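Local coordinates for Lactamase_B domain-containing protein (Bacillus lehensis G1, PDB 7EV5) that probably hydrolyses beta-lactams and glyoxalase II thioester substrates at a two-zinc site, as a B3-like metallo-beta-lactamase, at residues I10-Y15 and F57-A62; I26-G31 and I50-A55. One frame throughout, in Å; residues are numbered along the deposited sequence.

How the contacts relate
From the N terminus, the chain runs through residues 10-15 onto strand 12-18, turns back as strand 23-27 and leaves it through residues 26-31. Helix 33-42 then carries it to strand 46-51, and residues 50-55 close contact 2 by pairing with 26-31. A few residues on, 57-62 return to 10-15 and close contact 1, so contact 2 is nested inside the loop of contact 1. Contact 2 joins two strands of the N-terminal mixed sheet, whereas contact 1 ties a third strand, 12-18, to the metal-binding loop before helix 63-70. They meet where Asp-28 OD2 accepts a hydrogen bond from His-59 ND1, and one water bridges both zinc ions.

Contact 1. Residues I10-Y15 and F57-A62; sequences IQTNAY and FDHIGA. With ZN (zinc ion), chain C.
Thr-12 meets Asp-58 and His-59, two ligands of a zinc ion, through different branches of its side chain. Asp-58 OD2 binds the metal at 2.3 Å, while His-59 NE2 does so at 2.1 Å; Asp-150 and His-191 from the second half of the chain and a water complete the shell. That water also donates a hydrogen bond to Asp-58 OD1, so both carboxylate oxygens are engaged. Thr-12 belongs to the second shell: its OG1 donates to Asp-58 OD2 over 2.8 Å, on the anti lone pair. OD2 thus holds zinc and the hydroxyl together, which would limit rotation of the carboxylate. The methyl branch of the same threonine, CG2, anti to the backbone N (OG1 at chi1 -59°), lies over the centre of one face of the His-59 imidazole, 3.5 Å from the ring centroid, a CH-pi contact only 14° off the normal. One residue thus touches two ligands, with its hydroxyl on one and its methyl on the other. Asp-58 and His-59 belong to the HxHxDH motif of the metallo-beta-lactamase fold, in the loop that follows strand 46-51. At the ring nitrogen that does not bind the metal, ND1, His-59 is hydrogen-bonded to Asp-28 OD2, which would restrict rotation of the imidazole. Further out, Ile-10 covers the aliphatic part of Asp-58, its CG2 lying 4.1 Å from Asp-58 CB. The other branch of Ile-10 reaches the neighbouring aromatic ring, with CG1 at 4.2 Å from Phe-57 CE1, and Phe-57 itself packs against helix 92-96.

Contact 2. Residues I26-G31 and I50-A55; sequences IFDPGG and ILLTHA. With ZN (zinc ion), chain B.
Ile-26 and Ile-50 pair near the C-terminal ends of the parallel strands 23-27 and 46-51, strands of a beta-alpha-beta crossover through helix 33-42 in the metallo-beta-lactamase fold. Ile-26 O accepts a nearly straight hydrogen bond from Leu-51 N at 2.8 Å. On the opposite face of the sheet from these isoleucines, Phe-27 and Leu-51 lie side by side and point the same way, with Phe-27 CE1 3.6 Å from Leu-51 CD1; Phe-147 stacks on the phenylalanine ring. The pairing ends as Asp-28 N reaches Leu-51 O over a longer, more tilted 3.3 Å. There the backbone of Asp-28 turns into a left-handed conformation (phi 50°, psi 60°) and its carboxylate takes over from the main chain. It grips Thr-53 twice through syn lone pairs: OD1 accepts the amide from Thr-53 N at 2.8 Å, and OD2 the hydroxyl from Thr-53 OG1 at 2.6 Å. Through His-59, also a partner of OD2, this buried acid is second shell to one zinc and, through Thr-53, third shell to that of His-54. Pro-29 packs against the isoleucine side, its CD 3.7 Å from Ile-50 CG2, and Val-63 of helix 63-70 touches it. From Thr-53 the bonds pass to His-54, which binds the other zinc ion through NE2 beside His-56 and His-131; its ND1 donates to Thr-53 OG1 at 2.9 Å, the hydroxyl oxygen lying in the imidazole plane.

Contact 1. Residues I10-Y15 and F57-A62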
loop_
_atom_site.group_PDB
_atom_site.type_symbol
_atom_site.label_atom_id
_atom_site.label_comp_id
_atom_site.label_asym_id
_atom_site.label_seq_id
_atom_site.Cartn_x
_atom_site.Cartn_y
_atom_site.Cartn_z
ATOM N N ILE A 10 -4.068 2.882 -14.191
ATOM C CA ILE A 10 -3.805 1.523 -13.723
ATOM C C ILE A 10 -4.909 1.022 -12.799
ATOM O O ILE A 10 -5.097 -0.195 -12.656
ATOM C CB ILE A 10 -2.415 1.460 -13.058
ATOM C CG1 ILE A 10 -1.351 2.073 -13.973
ATOM C CG2 ILE A 10 -2.047 0.026 -12.665
ATOM C CD1 ILE A 10 -1.102 1.278 -15.233
ATOM N N GLN A 11 -5.656 1.936 -12.177
ATOM C CA GLN A 11 -6.735 1.614 -11.245
ATOM C C GLN A 11 -6.227 0.960 -9.964
ATOM O O GLN A 11 -6.952 0.196 -9.322
ATOM C CB GLN A 11 -7.860 0.801 -11.896
ATOM C CG GLN A 11 -8.686 1.607 -12.900
ATOM C CD GLN A 11 -9.640 2.572 -12.215
ATOM O OE1 GLN A 11 -10.694 2.171 -11.724
ATOM N NE2 GLN A 11 -9.274 3.844 -12.172
ATOM N N THR A 12 -4.983 1.269 -9.595
ATOM C CA THR A 12 -4.436 0.828 -8.322
ATOM C C THR A 12 -5.329 1.284 -7.176
ATOM O O THR A 12 -5.810 2.424 -7.154
ATOM C CB THR A 12 -3.051 1.440 -8.159
ATOM O OG1 THR A 12 -2.236 1.015 -9.260
ATOM C CG2 THR A 12 -2.382 0.988 -6.853
ATOM N N ASN A 13 -5.530 0.391 -6.210
ATOM C CA ASN A 13 -6.398 0.683 -5.070
ATOM C C ASN A 13 -5.651 1.541 -4.058
ATOM O O ASN A 13 -4.716 1.066 -3.403
ATOM C CB ASN A 13 -6.821 -0.609 -4.382
ATOM C CG ASN A 13 -7.688 -1.480 -5.249
ATOM O OD1 ASN A 13 -8.603 -0.991 -5.906
ATOM N ND2 ASN A 13 -7.421 -2.778 -5.248
ATOM N N ALA A 14 -6.063 2.794 -3.913
ATOM C CA ALA A 14 -5.784 3.493 -2.670
ATOM C C ALA A 14 -6.785 3.029 -1.626
ATOM O O ALA A 14 -7.823 2.448 -1.942
ATOM C CB ALA A 14 -5.944 5.003 -2.858
ATOM N N TYR A 15 -6.475 3.294 -0.365
ATOM C CA TYR A 15 -7.412 3.017 0.716
ATOM C C TYR A 15 -7.472 4.216 1.641
ATOM O O TYR A 15 -6.452 4.853 1.912
ATOM C CB TYR A 15 -7.030 1.758 1.525
ATOM C CG TYR A 15 -7.160 0.530 0.681
ATOM C CD1 TYR A 15 -8.386 -0.097 0.526
ATOM C CD2 TYR A 15 -6.072 0.024 -0.010
ATOM C CE1 TYR A 15 -8.518 -1.199 -0.280
ATOM C CE2 TYR A 15 -6.200 -1.075 -0.835
ATOM C CZ TYR A 15 -7.427 -1.694 -0.958
ATOM O OH TYR A 15 -7.582 -2.800 -1.777
ATOM N N PHE A 57 5.391 3.420 -9.172
ATOM C CA PHE A 57 4.749 4.641 -9.666
ATOM C C PHE A 57 3.228 4.612 -9.503
ATOM O O PHE A 57 2.604 5.656 -9.266
ATOM C CB PHE A 57 5.122 4.867 -11.139
ATOM C CG PHE A 57 4.438 3.913 -12.089
ATOM C CD1 PHE A 57 3.259 4.270 -12.744
ATOM C CD2 PHE A 57 4.966 2.647 -12.312
ATOM C CE1 PHE A 57 2.633 3.382 -13.606
ATOM C CE2 PHE A 57 4.342 1.753 -13.172
ATOM C CZ PHE A 57 3.169 2.119 -13.819
ATOM N N ASP A 58 2.605 3.445 -9.671
ATOM C CA ASP A 58 1.152 3.360 -9.642
ATOM C C ASP A 58 0.585 3.500 -8.240
ATOM O O ASP A 58 -0.637 3.571 -8.083
ATOM C CB ASP A 58 0.670 2.066 -10.324
ATOM C CG ASP A 58 1.219 0.806 -9.666
ATOM O OD1 ASP A 58 2.464 0.674 -9.586
ATOM O OD2 ASP A 58 0.387 -0.047 -9.267
ATOM N N HIS A 59 1.444 3.559 -7.226
ATOM C CA HIS A 59 1.022 3.763 -5.849
ATOM C C HIS A 59 1.348 5.147 -5.314
ATOM O O HIS A 59 0.974 5.448 -4.172
ATOM C CB HIS A 59 1.635 2.679 -4.943
ATOM C CG HIS A 59 1.200 1.298 -5.322
ATOM N ND1 HIS A 59 0.353 0.529 -4.551
ATOM C CD2 HIS A 59 1.450 0.578 -6.439
ATOM C CE1 HIS A 59 0.110 -0.612 -5.177
ATOM N NE2 HIS A 59 0.753 -0.601 -6.332
ATOM N N ILE A 60 2.011 6.007 -6.096
ATOM C CA ILE A 60 2.579 7.251 -5.578
ATOM C C ILE A 60 2.210 8.482 -6.390
ATOM O O ILE A 60 2.612 9.589 -6.019
ATOM C CB ILE A 60 4.108 7.181 -5.415
ATOM C CG1 ILE A 60 4.759 7.133 -6.805
ATOM C CG2 ILE A 60 4.497 5.998 -4.531
ATOM C CD1 ILE A 60 6.261 7.318 -6.790
ATOM N N GLY A 61 1.469 8.337 -7.486
ATOM C CA GLY A 61 1.281 9.464 -8.391
ATOM C C GLY A 61 0.535 10.637 -7.789
ATOM O O GLY A 61 0.710 11.773 -8.234
ATOM N N ALA A 62 -0.292 10.392 -6.773
ATOM C CA ALA A 62 -1.035 11.450 -6.099
ATOM C C ALA A 62 -0.401 11.889 -4.780
ATOM O O ALA A 62 -0.982 12.721 -4.075
ATOM C CB ALA A 62 -2.480 11.009 -5.874
HETATM ZN ZN ZN C . 0.763 -1.919 -7.908
HETATM O O HOH W 1 2.673 -1.883 -8.506
#

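Contact 2. Residues I26-G31 and I50-A55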
loop_
_atom_site.group_PDB
_atom_site.type_symbol
_atom_site.label_atom_id
_atom_site.label_comp_id
_atom_site.label_asym_id
_atom_site.label_seq_id
_atom_site.Cartn_x
_atom_site.Cartn_y
_atom_site.Cartn_z
ATOM N N ILE A 26 -4.415 7.434 4.878
ATOM C CA ILE A 26 -4.449 7.223 3.433
ATOM C C ILE A 26 -3.352 6.234 3.070
ATOM O O ILE A 26 -2.205 6.412 3.490
ATOM C CB ILE A 26 -4.233 8.546 2.680
ATOM C CG1 ILE A 26 -5.322 9.572 3.035
ATOM C CG2 ILE A 26 -4.177 8.280 1.181
ATOM C CD1 ILE A 26 -5.047 10.977 2.487
ATOM N N PHE A 27 -3.694 5.206 2.287
ATOM C CA PHE A 27 -2.721 4.250 1.765
ATOM C C PHE A 27 -2.630 4.392 0.257
ATOM O O PHE A 27 -3.658 4.442 -0.423
ATOM C CB PHE A 27 -3.145 2.814 2.077
ATOM C CG PHE A 27 -3.206 2.513 3.536
ATOM C CD1 PHE A 27 -2.124 1.959 4.193
ATOM C CD2 PHE A 27 -4.341 2.816 4.263
ATOM C CE1 PHE A 27 -2.185 1.697 5.547
ATOM C CE2 PHE A 27 -4.404 2.567 5.622
ATOM C CZ PHE A 27 -3.328 2.000 6.260
ATOM N N ASP A 28 -1.405 4.439 -0.255
ATOM C CA ASP A 28 -1.132 4.305 -1.681
ATOM C C ASP A 28 -1.977 5.194 -2.597
ATOM O O ASP A 28 -2.712 4.687 -3.453
ATOM C CB ASP A 28 -1.255 2.847 -2.115
ATOM C CG ASP A 28 -0.218 1.942 -1.483
ATOM O OD1 ASP A 28 0.586 2.404 -0.650
ATOM O OD2 ASP A 28 -0.207 0.734 -1.819
ATOM N N PRO A 29 -1.904 6.519 -2.442
ATOM C CA PRO A 29 -2.593 7.422 -3.375
ATOM C C PRO A 29 -1.865 7.498 -4.711
ATOM O O PRO A 29 -0.897 8.252 -4.859
ATOM C CB PRO A 29 -2.570 8.759 -2.626
ATOM C CG PRO A 29 -1.308 8.725 -1.825
ATOM C CD PRO A 29 -1.052 7.256 -1.491
ATOM N N GLY A 30 -2.323 6.704 -5.678
ATOM C CA GLY A 30 -1.513 6.388 -6.837
ATOM C C GLY A 30 -1.717 7.245 -8.070
ATOM O O GLY A 30 -0.840 7.301 -8.931
ATOM N N GLY A 31 -2.869 7.899 -8.162
ATOM C CA GLY A 31 -3.212 8.689 -9.331
ATOM C C GLY A 31 -4.483 9.448 -9.036
ATOM O O GLY A 31 -5.009 9.399 -7.922
ATOM N N ILE A 50 0.058 9.628 5.075
ATOM C CA ILE A 50 0.081 8.743 3.914
ATOM C C ILE A 50 1.020 7.594 4.252
ATOM O O ILE A 50 2.199 7.823 4.562
ATOM C CB ILE A 50 0.582 9.471 2.661
ATOM C CG1 ILE A 50 -0.379 10.598 2.288
ATOM C CG2 ILE A 50 0.769 8.485 1.504
ATOM C CD1 ILE A 50 0.227 11.598 1.341
ATOM N N LEU A 51 0.508 6.367 4.195
ATOM C CA LEU A 51 1.305 5.166 4.405
ATOM C C LEU A 51 1.447 4.466 3.061
ATOM O O LEU A 51 0.446 4.151 2.412
ATOM C CB LEU A 51 0.632 4.237 5.415
ATOM C CG LEU A 51 0.388 4.763 6.835
ATOM C CD1 LEU A 51 -0.048 3.634 7.753
ATOM C CD2 LEU A 51 1.603 5.497 7.395
ATOM N N LEU A 52 2.680 4.244 2.634
ATOM C CA LEU A 52 2.924 3.601 1.354
ATOM C C LEU A 52 3.311 2.150 1.576
ATOM O O LEU A 52 4.253 1.853 2.325
ATOM C CB LEU A 52 4.043 4.315 0.599
ATOM C CG LEU A 52 3.742 5.753 0.182
ATOM C CD1 LEU A 52 4.954 6.329 -0.511
ATOM C CD2 LEU A 52 2.493 5.837 -0.714
ATOM N N THR A 53 2.598 1.243 0.916
ATOM C CA THR A 53 3.034 -0.149 0.941
ATOM C C THR A 53 4.349 -0.311 0.200
ATOM O O THR A 53 5.188 -1.138 0.582
ATOM C CB THR A 53 1.968 -1.080 0.346
ATOM O OG1 THR A 53 1.790 -0.804 -1.054
ATOM C CG2 THR A 53 0.650 -0.941 1.082
ATOM N N HIS A 54 4.532 0.455 -0.872
ATOM C CA HIS A 54 5.744 0.461 -1.678
ATOM C C HIS A 54 5.677 1.662 -2.609
ATOM O O HIS A 54 4.660 2.365 -2.670
ATOM C CB HIS A 54 6.003 -0.876 -2.408
ATOM C CG HIS A 54 5.012 -1.243 -3.486
ATOM N ND1 HIS A 54 3.655 -1.360 -3.269
ATOM C CD2 HIS A 54 5.215 -1.610 -4.774
ATOM C CE1 HIS A 54 3.066 -1.765 -4.383
ATOM N NE2 HIS A 54 3.988 -1.906 -5.317
ATOM N N ALA A 55 6.767 1.887 -3.345
ATOM C CA ALA A 55 6.938 3.128 -4.088
ATOM C C ALA A 55 6.908 2.939 -5.596
ATOM O O ALA A 55 7.415 3.793 -6.332
ATOM C CB ALA A 55 8.197 3.874 -3.650
HETATM ZN ZN ZN B . 3.928 -2.648 -7.244
HETATM O O HOH W 1 2.673 -1.883 -8.506
#